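Side-chain contact in inositol-1-monophosphatase (Nostoc sp., PDB 5ZHH), which probably hydrolyses inositol monophosphates to free inositol and phosphate: residues D204-E208 / R209-P213. Residues are numbered along the deposited sequence; the frame is centred on the assembly and turned at random.
Sequences DGYWE and RGISP
E208, the last residue of strand 205-208, meets I211 in the loop that leads to helix 213-225. The CG2 methyl of I211 lies 3.6 Å from CD of E208 and 3.7 Å from OE1 of E208. CG1 of I211 stands between its own N and C (chi1 51°), which turns CG2 back to the glutamate. With CG anti to N (chi1 -169°) and the chain extended beyond it, E208 carries its carboxylate out to the Y206 hydroxyl and the I211 methyl. Y206, two residues earlier on the same strand, closes the packed side. Its OH donates a hydrogen bond to OE1 of E208 at 2.5 Å. The oxygen is met on its anti side, 15° out of the carboxylate plane, and it lies at the ring edge of Y206. The hydroxyl also touches CG2 of I211 at 3.8 Å. Helix 191-199 packs on Y206 and E208, and I245 packs on Y206 and I211.

The other side is looser and wetter. A water donates to OE2 of E208 at 2.6 Å and to O of R209 at 2.7 Å. NH1 of R209 forms a salt bridge with D163. A glutamine in place of E208 would probably leave the Y206 hydroxyl or the bridging water with a poorer partner, because one carboxylate oxygen becomes an NH2.

In related inositol monophosphatases the glutamate at the equivalent place contacts the inositol, so E208 may do so here. The tyrosine and the water grip one oxygen each, which is consistent with a carboxylate preset for that role.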
ATOM      1  N   ASP A 204      15.886   6.892  19.448  1.00 25.20           N
ATOM      2  CA  ASP A 204      16.900   6.247  20.263  1.00 26.75           C
ATOM      3  C   ASP A 204      16.432   5.970  21.680  1.00 25.55           C
ATOM      4  O   ASP A 204      17.058   5.167  22.371  1.00 26.25           O
ATOM      5  CB  ASP A 204      18.165   7.109  20.288  1.00 26.60           C
ATOM      6  CG  ASP A 204      18.654   7.438  18.894  1.00 28.41           C
ATOM      7  OD1 ASP A 204      18.903   6.491  18.104  1.00 26.77           O
ATOM      8  OD2 ASP A 204      18.762   8.635  18.576  1.00 29.38           O
ATOM      9  N   GLY A 205      15.343   6.587  22.117  1.00 23.28           N
ATOM     10  CA  GLY A 205      14.906   6.423  23.487  1.00 24.24           C
ATOM     11  C   GLY A 205      13.566   7.080  23.716  1.00 23.81           C
ATOM     12  O   GLY A 205      13.149   7.974  22.973  1.00 22.20           O
ATOM     13  N   TYR A 206      12.904   6.620  24.768  1.00 22.79           N
ATOM     14  CA  TYR A 206      11.547   7.013  25.105  1.00 22.87           C
ATOM     15  C   TYR A 206      11.420   6.966  26.620  1.00 26.23           C
ATOM     16  O   TYR A 206      11.975   6.070  27.261  1.00 28.37           O
ATOM     17  CB  TYR A 206      10.533   6.079  24.414  1.00 23.99           C
ATOM     18  CG  TYR A 206       9.169   5.989  25.076  1.00 25.48           C
ATOM     19  CD1 TYR A 206       8.292   7.069  25.073  1.00 25.14           C
ATOM     20  CD2 TYR A 206       8.762   4.813  25.706  1.00 26.59           C
ATOM     21  CE1 TYR A 206       7.041   6.976  25.677  1.00 25.95           C
ATOM     22  CE2 TYR A 206       7.520   4.716  26.313  1.00 24.27           C
ATOM     23  CZ  TYR A 206       6.672   5.793  26.297  1.00 24.88           C
ATOM     24  OH  TYR A 206       5.445   5.698  26.911  1.00 28.32           O
ATOM     25  N   TRP A 207      10.754   7.964  27.196  1.00 28.21           N
ATOM     26  CA  TRP A 207      10.434   7.937  28.616  1.00 25.62           C
ATOM     27  C   TRP A 207       9.054   8.542  28.812  1.00 25.46           C
ATOM     28  O   TRP A 207       8.625   9.395  28.033  1.00 26.49           O
ATOM     29  CB  TRP A 207      11.477   8.682  29.467  1.00 25.91           C
ATOM     30  CG  TRP A 207      11.253  10.158  29.540  1.00 27.97           C
ATOM     31  CD1 TRP A 207      10.612  10.849  30.539  1.00 28.42           C
ATOM     32  CD2 TRP A 207      11.657  11.132  28.574  1.00 26.63           C
ATOM     33  NE1 TRP A 207      10.603  12.193  30.252  1.00 27.52           N
ATOM     34  CE2 TRP A 207      11.238  12.396  29.053  1.00 28.09           C
ATOM     35  CE3 TRP A 207      12.345  11.065  27.354  1.00 24.46           C
ATOM     36  CZ2 TRP A 207      11.470  13.579  28.350  1.00 28.24           C
ATOM     37  CZ3 TRP A 207      12.573  12.240  26.654  1.00 25.41           C
ATOM     38  CH2 TRP A 207      12.137  13.484  27.159  1.00 28.04           C
ATOM     39  N   GLU A 208       8.358   8.093  29.855  1.00 25.52           N
ATOM     40  CA  GLU A 208       7.033   8.635  30.122  1.00 26.08           C
ATOM     41  C   GLU A 208       6.601   8.251  31.530  1.00 25.67           C
ATOM     42  O   GLU A 208       7.020   7.218  32.060  1.00 27.94           O
ATOM     43  CB  GLU A 208       6.005   8.130  29.090  1.00 25.80           C
ATOM     44  CG  GLU A 208       4.685   8.877  29.171  1.00 27.82           C
ATOM     45  CD  GLU A 208       3.804   8.702  27.949  1.00 30.93           C
ATOM     46  OE1 GLU A 208       4.104   7.849  27.079  1.00 33.82           O
ATOM     47  OE2 GLU A 208       2.799   9.433  27.865  1.00 31.60           O
ATOM     48  N   ARG A 209       5.777   9.105  32.131  1.00 25.48           N
ATOM     49  CA  ARG A 209       5.104   8.803  33.383  1.00 24.22           C
ATOM     50  C   ARG A 209       3.603   8.737  33.149  1.00 27.88           C
ATOM     51  O   ARG A 209       3.087   9.212  32.132  1.00 30.90           O
ATOM     52  CB  ARG A 209       5.420   9.850  34.462  1.00 26.66           C
ATOM     53  CG  ARG A 209       4.875  11.235  34.164  1.00 27.42           C
ATOM     54  CD  ARG A 209       4.868  12.126  35.403  1.00 30.84           C
ATOM     55  NE  ARG A 209       3.909  11.680  36.410  1.00 33.87           N
ATOM     56  CZ  ARG A 209       2.616  11.987  36.400  1.00 37.80           C
ATOM     57  NH1 ARG A 209       2.110  12.744  35.431  1.00 34.59           N
ATOM     58  NH2 ARG A 209       1.823  11.535  37.361  1.00 40.79           N
ATOM     59  N   GLY A 210       2.905   8.121  34.098  1.00 27.96           N
ATOM     60  CA  GLY A 210       1.464   8.013  34.002  1.00 28.96           C
ATOM     61  C   GLY A 210       0.981   7.022  32.969  1.00 32.07           C
ATOM     62  O   GLY A 210      -0.139   7.162  32.466  1.00 31.22           O
ATOM     63  N   ILE A 211       1.787   6.016  32.635  1.00 33.18           N
ATOM     64  CA  ILE A 211       1.352   5.028  31.656  1.00 31.93           C
ATOM     65  C   ILE A 211       0.714   3.844  32.372  1.00 34.14           C
ATOM     66  O   ILE A 211       0.894   3.630  33.578  1.00 31.30           O
ATOM     67  CB  ILE A 211       2.498   4.563  30.727  1.00 35.49           C
ATOM     68  CG1 ILE A 211       3.733   4.114  31.509  1.00 32.91           C
ATOM     69  CG2 ILE A 211       2.881   5.686  29.781  1.00 39.93           C
ATOM     70  CD1 ILE A 211       3.715   2.660  31.969  1.00 33.67           C
ATOM     71  N   SER A 212      -0.028   3.056  31.600  1.00 35.80           N
ATOM     72  CA  SER A 212      -0.756   1.891  32.068  1.00 39.75           C
ATOM     73  C   SER A 212      -0.143   0.621  31.498  1.00 36.71           C
ATOM     74  O   SER A 212       0.544   0.658  30.471  1.00 30.87           O
ATOM     75  CB  SER A 212      -2.229   1.987  31.651  1.00 44.54           C
ATOM     76  OG  SER A 212      -2.844   3.122  32.238  1.00 46.16           O
ATOM     77  N   PRO A 213      -0.370  -0.531  32.140  1.00 37.84           N
ATOM     78  CA  PRO A 213       0.259  -1.768  31.649  1.00 35.35           C
ATOM     79  C   PRO A 213      -0.072  -2.086  30.205  1.00 33.51           C
ATOM     80  O   PRO A 213       0.826  -2.449  29.433  1.00 30.76           O
ATOM     81  CB  PRO A 213      -0.293  -2.837  32.602  1.00 35.10           C
ATOM     82  CG  PRO A 213      -0.619  -2.095  33.849  1.00 36.24           C
ATOM     83  CD  PRO A 213      -1.105  -0.747  33.399  1.00 38.46           C
TER
HETATM   84  O   HOH W   1       1.390   9.619  30.059  1.00 43.50           O